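Local coordinates for protein GlcNAc Inducible Gene 2, GIG2 (Candida albicans, PDB 6AKZ) that binds iron(III) and probably acts as an oxygenase of the DUF1479 family, in the cupin clan, at residues Asp227-Ser232 with Trp349-Pro354; Ser207-Ser212 with Glu219-Phe224; Val107-Thr112 with Tyr128-Ser133; Ile101-Leu106 with Ile178-Pro183. All blocks are in the same frame, centred on the assembly; numbering follows the deposited sequence.

Contact 1 of 4, residues Asp227-Ser232 with Trp349-Pro354; sequences DERTYS and WHCDLP
The guanidinium of R229 carries the sulfur of C351 over one face, 3.3 Å above the plane and offset toward the rim, nearest NH2; the carboxylate of D352 sits at its edge, and CE1 of H350 comes in obliquely near NH1. This is a buried, end-on bidentate salt bridge in the core of a cupin-type fold, where strand 346-350 runs out into a type I turn from H350 to L353. NH1 of R229 donates to OD2 of D352 at 2.9 Å. NH2 of R229 donates to OD1 of D352 at 2.8 Å, nearly straight. Both acceptors lie close to the guanidinium plane, yet the two flat groups are turned 44° apart, so each oxygen is met from above the carboxylate plane. The R229 side chain is extended from CG to NE and carries its charge across from a distant loop. CA of R229 is 11.3 Å from CA of C351. D352 has further partners in R200, at OD1, and the Y210 hydroxyl, at OD2; a carboxylate so surrounded probably stays ionised. NE2 of H350 is bonded to the A223 carbonyl oxygen, and within the turn the backbone N of D352 donates to ND1 of H350 at 3.0 Å.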
# COMPACT_ATOMS: atom_id res chain seq x y z
N ASP A 227 -6.14 0.14 14.79
CA ASP A 227 -7.27 0.80 15.46
C ASP A 227 -7.59 2.18 14.94
O ASP A 227 -8.76 2.49 14.68
CB ASP A 227 -7.02 0.88 16.97
CG ASP A 227 -6.88 -0.48 17.64
OD1 ASP A 227 -6.03 -1.32 17.25
OD2 ASP A 227 -7.60 -0.70 18.65
N GLU A 228 -6.58 3.03 14.78
CA GLU A 228 -6.78 4.39 14.33
C GLU A 228 -6.80 4.42 12.79
O GLU A 228 -7.62 5.14 12.20
CB GLU A 228 -5.65 5.32 14.83
CG GLU A 228 -5.65 5.51 16.33
CD GLU A 228 -5.02 4.36 17.05
OE1 GLU A 228 -4.18 3.64 16.47
OE2 GLU A 228 -5.33 4.19 18.24
N ARG A 229 -5.92 3.65 12.14
CA ARG A 229 -5.86 3.71 10.67
C ARG A 229 -7.13 3.34 9.92
O ARG A 229 -7.37 3.81 8.81
CB ARG A 229 -4.69 2.84 10.18
CG ARG A 229 -4.12 3.41 8.89
CD ARG A 229 -2.83 2.72 8.56
NE ARG A 229 -2.23 3.37 7.41
CZ ARG A 229 -0.91 3.54 7.25
NH1 ARG A 229 -0.03 3.06 8.16
NH2 ARG A 229 -0.47 4.16 6.19
N THR A 230 -7.92 2.45 10.56
CA THR A 230 -9.29 2.06 10.14
C THR A 230 -10.17 3.28 9.81
O THR A 230 -11.02 3.21 8.93
CB THR A 230 -9.87 1.06 11.20
OG1 THR A 230 -9.14 -0.20 11.11
CG2 THR A 230 -11.34 0.72 10.96
N TYR A 231 -9.93 4.39 10.49
CA TYR A 231 -10.75 5.56 10.36
C TYR A 231 -10.01 6.74 9.70
O TYR A 231 -10.47 7.86 9.75
CB TYR A 231 -11.24 5.97 11.75
CG TYR A 231 -12.05 4.89 12.39
CD1 TYR A 231 -13.42 4.76 12.09
CD2 TYR A 231 -11.48 3.98 13.29
CE1 TYR A 231 -14.20 3.75 12.66
CE2 TYR A 231 -12.27 2.96 13.87
CZ TYR A 231 -13.65 2.88 13.53
OH TYR A 231 -14.47 1.86 14.06
N SER A 232 -8.84 6.48 9.15
CA SER A 232 -8.05 7.52 8.52
C SER A 232 -8.68 7.85 7.15
O SER A 232 -9.11 6.99 6.42
CB SER A 232 -6.58 7.08 8.36
OG SER A 232 -6.45 5.97 7.46
N TRP A 349 4.52 -5.25 -0.10
CA TRP A 349 5.14 -4.29 0.73
C TRP A 349 4.08 -3.48 1.50
O TRP A 349 2.96 -3.17 1.04
CB TRP A 349 6.14 -3.38 0.03
CG TRP A 349 5.60 -2.50 -1.07
CD1 TRP A 349 5.34 -1.18 -0.97
CD2 TRP A 349 5.24 -2.89 -2.40
NE1 TRP A 349 4.81 -0.67 -2.21
CE2 TRP A 349 4.83 -1.71 -3.11
CE3 TRP A 349 5.29 -4.11 -3.11
CZ2 TRP A 349 4.47 -1.72 -4.46
CZ3 TRP A 349 4.87 -4.13 -4.46
CH2 TRP A 349 4.47 -2.96 -5.11
N HIS A 350 4.46 -3.13 2.71
CA HIS A 350 3.64 -2.28 3.62
C HIS A 350 3.31 -0.93 3.00
O HIS A 350 4.09 -0.35 2.26
CB HIS A 350 4.31 -2.09 4.97
CG HIS A 350 3.41 -1.59 6.05
ND1 HIS A 350 3.18 -0.25 6.27
CD2 HIS A 350 2.80 -2.24 7.07
CE1 HIS A 350 2.42 -0.10 7.34
NE2 HIS A 350 2.17 -1.30 7.84
N CYS A 351 2.08 -0.47 3.21
CA CYS A 351 1.64 0.79 2.67
C CYS A 351 2.52 1.98 3.03
O CYS A 351 2.51 2.99 2.34
CB CYS A 351 0.15 1.08 3.04
SG CYS A 351 -0.12 1.12 4.83
N ASP A 352 3.30 1.86 4.08
CA ASP A 352 4.23 2.91 4.50
C ASP A 352 5.67 2.67 4.08
O ASP A 352 6.59 3.32 4.63
CB ASP A 352 4.17 3.13 6.01
CG ASP A 352 2.98 4.00 6.47
OD1 ASP A 352 2.25 4.58 5.61
OD2 ASP A 352 2.72 3.97 7.73
N LEU A 353 5.93 1.70 3.16
CA LEU A 353 7.30 1.44 2.79
C LEU A 353 7.74 2.30 1.58
O LEU A 353 7.05 2.37 0.51
CB LEU A 353 7.49 -0.03 2.45
CG LEU A 353 8.90 -0.49 2.66
CD1 LEU A 353 9.20 -0.57 4.15
CD2 LEU A 353 9.23 -1.83 2.02
N PRO A 354 8.82 3.05 1.74
CA PRO A 354 9.34 3.77 0.56
C PRO A 354 9.73 2.78 -0.53
O PRO A 354 10.41 1.79 -0.25
CB PRO A 354 10.56 4.48 1.14
CG PRO A 354 10.41 4.48 2.62
CD PRO A 354 9.63 3.31 2.94

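Contact 2 of 4, residues Ser207-Ser212 with Glu219-Phe224; sequences SEVYKS and ENWDAF
W221 and Y210 lie side by side and point the same way, and the closest carbons between the 207-212 and 219-224 segments are theirs: CE1 of Y210 stands 3.4 Å from CZ2 of W221. The fold element is a pair of short helices, 204-208 leading through a type I turn from E208 to K211 into helix 211-214, followed by a 3-10 turn and a loop whose W221 comes back to that corner. The two rings form an offset aromatic pair with little overlap; the centroids of the Y210 ring and the five-membered ring of W221 are 5.5 Å apart, with the planes 28° from parallel. At the edge of the indole, NE1 of W221 donates to the backbone O of V209 at 2.9 Å. The oxygen lies almost in the indole plane, but the donor stands above the carbonyl plane and the N-H...O angle is 142°, a bent bond that helps to fix the indole's rotation. S212 completes this shell, its CB 4.1 Å from N of W221, where the two backbones come nearest.

What places these groups comes next. A chi1 of -173° puts CG of W221 opposite its backbone N and carries the indole toward V209 and Y210; A223 N sits over one of its faces. On the tyrosine, CG1 of V209 covers the centre of one face, and the hydroxyl is bonded to D352. Helix 278-287 adds M282, which touches both aromatic side chains. Beyond W221 the chain is set by an Asx turn: OD1 of D222 accepts from the backbone N of F224 at 3.0 Å.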
# COMPACT_ATOMS: atom_id res chain seq x y z
N SER A 207 -3.05 10.94 11.38
CA SER A 207 -1.95 11.32 12.23
C SER A 207 -1.85 10.65 13.56
O SER A 207 -0.71 10.40 14.06
CB SER A 207 -1.96 12.89 12.39
OG SER A 207 -2.96 13.28 13.30
N GLU A 208 -2.97 10.19 14.13
CA GLU A 208 -2.93 9.44 15.34
C GLU A 208 -2.25 8.09 15.20
O GLU A 208 -1.77 7.58 16.20
CB GLU A 208 -4.32 9.13 15.96
CG GLU A 208 -4.97 10.25 16.70
CD GLU A 208 -4.28 10.59 18.02
OE1 GLU A 208 -4.28 9.83 19.06
OE2 GLU A 208 -3.72 11.67 17.97
N VAL A 209 -2.27 7.50 14.01
CA VAL A 209 -1.45 6.29 13.70
C VAL A 209 0.01 6.46 14.16
O VAL A 209 0.66 5.50 14.59
CB VAL A 209 -1.53 5.96 12.19
CG1 VAL A 209 -0.60 4.80 11.80
CG2 VAL A 209 -2.97 5.68 11.80
N TYR A 210 0.55 7.68 14.00
CA TYR A 210 1.95 8.02 14.25
C TYR A 210 2.17 8.75 15.61
O TYR A 210 3.27 9.24 15.88
CB TYR A 210 2.48 8.86 13.08
CG TYR A 210 2.23 8.18 11.74
CD1 TYR A 210 2.98 7.09 11.34
CD2 TYR A 210 1.20 8.59 10.89
CE1 TYR A 210 2.74 6.50 10.16
CE2 TYR A 210 1.01 8.01 9.69
CZ TYR A 210 1.76 6.94 9.35
OH TYR A 210 1.49 6.31 8.19
N LYS A 211 1.22 8.68 16.52
CA LYS A 211 1.34 9.32 17.82
C LYS A 211 2.65 9.03 18.56
O LYS A 211 3.25 9.94 19.08
CB LYS A 211 0.19 8.86 18.69
CG LYS A 211 0.07 9.60 20.01
CD LYS A 211 -1.39 9.52 20.47
CE LYS A 211 -1.71 10.46 21.60
NZ LYS A 211 -1.12 9.91 22.85
N SER A 212 3.09 7.77 18.59
CA SER A 212 4.33 7.37 19.30
C SER A 212 5.53 8.13 18.77
O SER A 212 6.37 8.55 19.53
CB SER A 212 4.58 5.87 19.16
OG SER A 212 3.69 5.10 19.97
N GLU A 219 10.58 4.41 18.84
CA GLU A 219 11.01 3.05 18.99
C GLU A 219 9.87 2.12 19.26
O GLU A 219 9.96 0.92 18.97
CB GLU A 219 12.01 2.90 20.16
CG GLU A 219 13.37 3.47 19.90
CD GLU A 219 13.52 4.96 20.30
OE1 GLU A 219 12.49 5.70 20.55
OE2 GLU A 219 14.71 5.37 20.32
N ASN A 220 8.79 2.65 19.82
CA ASN A 220 7.64 1.83 20.10
C ASN A 220 6.49 1.93 19.06
O ASN A 220 5.37 1.44 19.33
CB ASN A 220 7.17 2.15 21.49
CG ASN A 220 8.12 1.54 22.49
OD1 ASN A 220 8.37 0.33 22.49
ND2 ASN A 220 8.67 2.36 23.28
N TRP A 221 6.73 2.61 17.94
CA TRP A 221 5.72 2.66 16.85
C TRP A 221 5.49 1.25 16.27
O TRP A 221 6.46 0.57 15.94
CB TRP A 221 6.12 3.62 15.76
CG TRP A 221 5.07 3.81 14.74
CD1 TRP A 221 3.81 4.30 14.95
CD2 TRP A 221 5.13 3.41 13.37
NE1 TRP A 221 3.10 4.22 13.78
CE2 TRP A 221 3.89 3.68 12.80
CE3 TRP A 221 6.11 2.80 12.57
CZ2 TRP A 221 3.62 3.46 11.44
CZ3 TRP A 221 5.82 2.51 11.24
CH2 TRP A 221 4.60 2.88 10.68
N ASP A 222 4.24 0.87 16.19
CA ASP A 222 3.79 -0.44 15.73
C ASP A 222 3.02 -0.15 14.43
O ASP A 222 1.86 0.26 14.43
CB ASP A 222 2.87 -1.11 16.76
CG ASP A 222 2.61 -2.58 16.42
OD1 ASP A 222 2.74 -2.93 15.22
OD2 ASP A 222 2.30 -3.32 17.36
N ALA A 223 3.66 -0.52 13.34
CA ALA A 223 3.05 -0.38 11.97
C ALA A 223 1.89 -1.31 11.63
O ALA A 223 1.22 -1.13 10.59
CB ALA A 223 4.17 -0.60 10.93
N PHE A 224 1.62 -2.22 12.52
CA PHE A 224 0.66 -3.28 12.28
C PHE A 224 -0.60 -3.15 13.07
O PHE A 224 -1.49 -3.96 12.86
CB PHE A 224 1.31 -4.65 12.41
CG PHE A 224 2.37 -4.84 11.41
CD1 PHE A 224 2.06 -5.33 10.13
CD2 PHE A 224 3.67 -4.39 11.66
CE1 PHE A 224 3.04 -5.44 9.16
CE2 PHE A 224 4.65 -4.51 10.69
CZ PHE A 224 4.32 -5.00 9.42

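Contact 3 of 4, residues Val107-Thr112 with Tyr128-Ser133; sequences VEFCKT and YNVFWS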
# COMPACT_ATOMS: atom_id res chain seq x y z
N VAL A 107 -2.06 -10.69 -22.84
CA VAL A 107 -1.48 -10.01 -24.00
C VAL A 107 -2.51 -10.10 -25.12
O VAL A 107 -2.76 -9.11 -25.81
CB VAL A 107 -0.18 -10.68 -24.42
CG1 VAL A 107 0.32 -10.26 -25.80
CG2 VAL A 107 0.89 -10.43 -23.39
N GLU A 108 -3.06 -11.30 -25.33
CA GLU A 108 -4.16 -11.42 -26.33
C GLU A 108 -5.32 -10.45 -26.11
O GLU A 108 -5.89 -9.90 -27.08
CB GLU A 108 -4.69 -12.83 -26.35
CG GLU A 108 -5.89 -13.03 -27.29
CD GLU A 108 -6.29 -14.49 -27.39
OE1 GLU A 108 -5.34 -15.32 -27.49
OE2 GLU A 108 -7.53 -14.78 -27.36
N PHE A 109 -5.75 -10.35 -24.86
CA PHE A 109 -6.80 -9.43 -24.54
C PHE A 109 -6.36 -8.05 -24.91
O PHE A 109 -7.09 -7.33 -25.54
CB PHE A 109 -7.15 -9.46 -23.01
CG PHE A 109 -8.29 -8.56 -22.63
CD1 PHE A 109 -8.11 -7.20 -22.46
CD2 PHE A 109 -9.58 -9.10 -22.46
CE1 PHE A 109 -9.16 -6.39 -22.10
CE2 PHE A 109 -10.64 -8.27 -22.12
CZ PHE A 109 -10.42 -6.91 -21.97
N CYS A 110 -5.17 -7.64 -24.51
CA CYS A 110 -4.74 -6.24 -24.80
C CYS A 110 -4.67 -5.98 -26.33
O CYS A 110 -5.15 -4.95 -26.82
CB CYS A 110 -3.46 -5.90 -24.11
SG CYS A 110 -3.73 -5.88 -22.27
N LYS A 111 -4.19 -6.95 -27.07
CA LYS A 111 -4.09 -6.80 -28.54
C LYS A 111 -5.46 -6.76 -29.28
O LYS A 111 -5.54 -6.28 -30.43
CB LYS A 111 -3.27 -7.98 -29.06
CG LYS A 111 -1.81 -7.87 -28.70
CD LYS A 111 -1.08 -8.99 -29.38
CE LYS A 111 0.40 -8.93 -29.08
NZ LYS A 111 1.05 -10.13 -29.62
N THR A 112 -6.50 -7.31 -28.66
CA THR A 112 -7.83 -7.38 -29.22
C THR A 112 -8.77 -6.34 -28.59
O THR A 112 -9.96 -6.30 -28.91
CB THR A 112 -8.45 -8.81 -29.12
OG1 THR A 112 -8.48 -9.24 -27.77
CG2 THR A 112 -7.65 -9.80 -29.94
N TYR A 128 -1.15 -1.25 -18.60
CA TYR A 128 -2.34 -1.63 -19.39
C TYR A 128 -3.59 -1.58 -18.50
O TYR A 128 -3.64 -2.25 -17.46
CB TYR A 128 -2.12 -3.03 -19.92
CG TYR A 128 -1.02 -3.02 -20.94
CD1 TYR A 128 0.32 -3.16 -20.55
CD2 TYR A 128 -1.30 -2.80 -22.27
CE1 TYR A 128 1.34 -3.06 -21.50
CE2 TYR A 128 -0.29 -2.73 -23.23
CZ TYR A 128 1.03 -2.88 -22.84
OH TYR A 128 2.03 -2.80 -23.77
N ASN A 129 -4.59 -0.78 -18.89
CA ASN A 129 -5.75 -0.49 -18.05
C ASN A 129 -6.80 -1.57 -18.27
O ASN A 129 -7.88 -1.29 -18.81
CB ASN A 129 -6.29 0.92 -18.34
CG ASN A 129 -5.36 2.01 -17.82
OD1 ASN A 129 -4.22 1.75 -17.52
ND2 ASN A 129 -5.87 3.19 -17.65
N VAL A 130 -6.43 -2.80 -17.95
CA VAL A 130 -7.29 -3.92 -17.95
C VAL A 130 -7.46 -4.26 -16.45
O VAL A 130 -6.48 -4.43 -15.68
CB VAL A 130 -6.78 -5.08 -18.81
CG1 VAL A 130 -5.42 -5.65 -18.36
CG2 VAL A 130 -7.77 -6.22 -18.79
N PHE A 131 -8.71 -4.39 -16.03
CA PHE A 131 -9.04 -4.64 -14.62
C PHE A 131 -9.72 -5.96 -14.31
O PHE A 131 -9.41 -6.57 -13.25
CB PHE A 131 -9.86 -3.46 -14.13
CG PHE A 131 -9.15 -2.15 -14.25
CD1 PHE A 131 -8.20 -1.77 -13.32
CD2 PHE A 131 -9.34 -1.32 -15.38
CE1 PHE A 131 -7.56 -0.54 -13.41
CE2 PHE A 131 -8.68 -0.10 -15.51
CZ PHE A 131 -7.78 0.29 -14.51
N TRP A 132 -10.67 -6.42 -15.17
CA TRP A 132 -11.57 -7.53 -14.87
C TRP A 132 -11.41 -8.78 -15.77
O TRP A 132 -12.32 -9.63 -15.85
CB TRP A 132 -13.06 -7.03 -14.82
CG TRP A 132 -13.33 -5.76 -14.02
CD1 TRP A 132 -13.81 -4.57 -14.48
CD2 TRP A 132 -13.01 -5.54 -12.64
NE1 TRP A 132 -13.84 -3.61 -13.47
CE2 TRP A 132 -13.35 -4.18 -12.33
CE3 TRP A 132 -12.51 -6.35 -11.62
CZ2 TRP A 132 -13.20 -3.65 -11.07
CZ3 TRP A 132 -12.33 -5.77 -10.33
CH2 TRP A 132 -12.69 -4.46 -10.08
N SER A 133 -10.28 -8.88 -16.47
CA SER A 133 -10.07 -10.00 -17.39
C SER A 133 -10.11 -11.32 -16.67
O SER A 133 -9.88 -11.41 -15.44
CB SER A 133 -8.70 -9.82 -18.10
OG SER A 133 -7.61 -10.02 -17.22
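F109 and V130 make the tight part of this contact: CG2 of V130 reaches CE1 of F109 at 3.6 Å and CD1 of F109 at 3.8 Å, approaching the ring obliquely. With CG of F109 anti to the backbone N (chi1 -177°), the phenyl is held out from the helix toward the loop, and V130 presents the one methyl, CG2, that meets it. The second half is softer. SG of C110 lies 3.9 Å from CD2 of Y128 and 4.8 Å from the Y128 ring centroid, 48° off the ring normal, an oblique Cys sulfur-aromatic contact. The same sulfur reaches CG1 of V130 at a looser 4.3 Å, so C110 fills the angle between the two side chains.

Solvent lies on the far side of the helix, where E108, K111 and T112 are exposed; there the hydroxyl of T112 turns back on its own helix and donates to O of E108 at 2.8 Å. Across the contact Y128, at the end of strand 127-128, and V130, in the loop after it, are buried; both side chains also pack on strand 178-181, and the hydroxyl of Y128 is bonded to N123. The whole is an alpha/beta packing of the last turns of helix 96-112 on the edge strand 127-128 and on the loop that leads to S133, the N-cap of helix 134-140.

Contact 4 of 4, residues Ile101-Leu106 with Ile178-Pro183; sequences IWFNEL and IRIREP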
# COMPACT_ATOMS: atom_id res chain seq x y z
N ILE A 101 0.15 -19.19 -19.21
CA ILE A 101 -1.16 -19.15 -19.80
C ILE A 101 -1.80 -17.79 -19.48
O ILE A 101 -2.36 -17.13 -20.35
CB ILE A 101 -1.97 -20.35 -19.25
CG1 ILE A 101 -1.47 -21.66 -19.86
CG2 ILE A 101 -3.45 -20.17 -19.53
CD1 ILE A 101 -1.82 -22.89 -19.03
N TRP A 102 -1.79 -17.38 -18.21
CA TRP A 102 -2.35 -16.08 -17.86
C TRP A 102 -1.70 -14.89 -18.58
O TRP A 102 -2.40 -14.00 -19.08
CB TRP A 102 -2.26 -15.86 -16.32
CG TRP A 102 -3.24 -16.63 -15.49
CD1 TRP A 102 -4.46 -17.14 -15.88
CD2 TRP A 102 -3.13 -16.91 -14.09
NE1 TRP A 102 -5.06 -17.76 -14.85
CE2 TRP A 102 -4.30 -17.64 -13.72
CE3 TRP A 102 -2.17 -16.65 -13.10
CZ2 TRP A 102 -4.51 -18.09 -12.40
CZ3 TRP A 102 -2.41 -17.06 -11.79
CH2 TRP A 102 -3.54 -17.83 -11.45
N PHE A 103 -0.37 -14.91 -18.68
CA PHE A 103 0.36 -13.82 -19.36
C PHE A 103 -0.08 -13.79 -20.83
O PHE A 103 -0.40 -12.75 -21.35
CB PHE A 103 1.89 -14.01 -19.29
CG PHE A 103 2.63 -12.95 -19.99
CD1 PHE A 103 2.65 -11.66 -19.50
CD2 PHE A 103 3.18 -13.19 -21.26
CE1 PHE A 103 3.27 -10.62 -20.20
CE2 PHE A 103 3.79 -12.18 -21.96
CZ PHE A 103 3.85 -10.89 -21.42
N ASN A 104 -0.09 -14.97 -21.46
CA ASN A 104 -0.48 -14.97 -22.88
C ASN A 104 -1.92 -14.54 -23.13
O ASN A 104 -2.15 -13.77 -24.03
CB ASN A 104 -0.22 -16.33 -23.48
CG ASN A 104 1.22 -16.64 -23.58
OD1 ASN A 104 2.07 -15.79 -23.88
ND2 ASN A 104 1.53 -17.88 -23.38
N GLU A 105 -2.86 -14.95 -22.25
CA GLU A 105 -4.23 -14.46 -22.31
C GLU A 105 -4.35 -12.97 -22.08
O GLU A 105 -5.15 -12.35 -22.77
CB GLU A 105 -5.15 -15.17 -21.31
CG GLU A 105 -5.29 -16.65 -21.61
CD GLU A 105 -6.11 -17.45 -20.57
OE1 GLU A 105 -6.02 -17.26 -19.31
OE2 GLU A 105 -6.78 -18.40 -21.02
N LEU A 106 -3.58 -12.41 -21.15
CA LEU A 106 -3.58 -10.93 -20.99
C LEU A 106 -3.13 -10.18 -22.23
O LEU A 106 -3.63 -9.10 -22.57
CB LEU A 106 -2.75 -10.47 -19.79
CG LEU A 106 -3.32 -10.89 -18.43
CD1 LEU A 106 -2.27 -10.92 -17.32
CD2 LEU A 106 -4.44 -9.96 -18.06
N ILE A 178 -2.33 -4.04 -14.93
CA ILE A 178 -1.16 -4.82 -15.16
C ILE A 178 -0.02 -3.93 -15.74
O ILE A 178 -0.25 -2.87 -16.28
CB ILE A 178 -1.48 -6.05 -16.02
CG1 ILE A 178 -1.81 -5.67 -17.44
CG2 ILE A 178 -2.66 -6.86 -15.41
CD1 ILE A 178 -1.89 -6.88 -18.38
N ARG A 179 1.21 -4.39 -15.54
CA ARG A 179 2.38 -3.79 -16.14
C ARG A 179 3.09 -4.84 -16.99
O ARG A 179 3.25 -6.01 -16.59
CB ARG A 179 3.30 -3.23 -15.07
CG ARG A 179 4.69 -2.96 -15.65
CD ARG A 179 5.57 -2.29 -14.65
NE ARG A 179 5.85 -3.00 -13.37
CZ ARG A 179 6.68 -4.01 -13.16
NH1 ARG A 179 7.22 -4.69 -14.16
NH2 ARG A 179 6.99 -4.36 -11.89
N ILE A 180 3.42 -4.47 -18.23
CA ILE A 180 4.26 -5.32 -19.05
C ILE A 180 5.33 -4.39 -19.59
O ILE A 180 5.05 -3.61 -20.51
CB ILE A 180 3.49 -5.96 -20.23
CG1 ILE A 180 2.32 -6.79 -19.71
CG2 ILE A 180 4.39 -6.88 -21.04
CD1 ILE A 180 1.40 -7.32 -20.79
N ARG A 181 6.51 -4.39 -18.94
CA ARG A 181 7.58 -3.44 -19.20
C ARG A 181 8.63 -4.10 -20.09
O ARG A 181 9.24 -5.09 -19.74
CB ARG A 181 8.23 -2.96 -17.95
CG ARG A 181 9.32 -1.88 -18.15
CD ARG A 181 9.67 -1.30 -16.82
NE ARG A 181 10.81 -0.40 -16.94
CZ ARG A 181 11.44 0.15 -15.91
NH1 ARG A 181 11.10 -0.13 -14.66
NH2 ARG A 181 12.43 0.99 -16.14
N GLU A 182 8.74 -3.59 -21.33
CA GLU A 182 9.78 -4.06 -22.25
C GLU A 182 11.18 -3.54 -21.84
O GLU A 182 11.30 -2.43 -21.32
CB GLU A 182 9.47 -3.66 -23.71
CG GLU A 182 8.25 -4.39 -24.27
CD GLU A 182 8.42 -5.89 -24.37
OE1 GLU A 182 9.50 -6.36 -24.75
OE2 GLU A 182 7.47 -6.64 -24.04
N PRO A 183 12.23 -4.30 -22.20
CA PRO A 183 13.58 -3.75 -21.98
C PRO A 183 13.77 -2.47 -22.70
O PRO A 183 13.23 -2.27 -23.81
CB PRO A 183 14.49 -4.82 -22.57
CG PRO A 183 13.73 -6.11 -22.41
CD PRO A 183 12.27 -5.71 -22.59
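Helix 96-112 packs here against strand 178-181, the next-to-last strand of the mixed main sheet, in the alpha-on-beta layering that flanks the cupin-type core. The contact has two separate apolar points, F103 on I180 and L106 on I178. The helix residues are three apart and so lie on one flank of the helix; the strand residues are two apart and so share one face of the sheet. F103 and I180 approach from opposite directions. CD1 of I180 comes in obliquely to CE1 of F103, at 3.8 Å. CG2 of I180 lies at the edge, in the ring plane, 4.1 Å from CZ of F103. The phenyl is also stacked with H366, which helps to hold it.

At the second point CD1 of I178 is the reaching atom: it lies 4.0 Å from both CB and CD2 of L106. CG1 of I178 sits between the backbone N and the carbonyl carbon (chi1 70°), and the extended chi2 then sends CD1 out to the leucine. S133 also packs on L106, and V130 and Q136 on I178, closing the layer from the side of helix 134-140. The alternate strand residues R179 and R181 face away from the helix and bond on the other side, R179 to S367 and Y371. Only carbon meets carbon across this interface, which implies that it is held by dispersion and by the burial of apolar surface, without the directional preference a polar bond would impose.

How the contacts relate
The four contacts form two touching pairs, and contact 2 lies across the chain's centre from contacts 3 and 4. Contacts 1 and 2 have centres about 10 Å apart; besides the polar links from D352 and H350, they pack directly, with N of R229 3.6 Å from CG2 of V209. Contacts 3 and 4, centres about 9 Å apart, share helix 96-112; N of Y128 probably bonds to O of I178 at 3.0 Å. About 38 Å separates the centres of contacts 2 and 4. Contact 1 lies nearest the iron(III) site of H192, D194 and H355, the C351 side chain being about 10 Å from the metal; contacts 3 and 4 lie away from it.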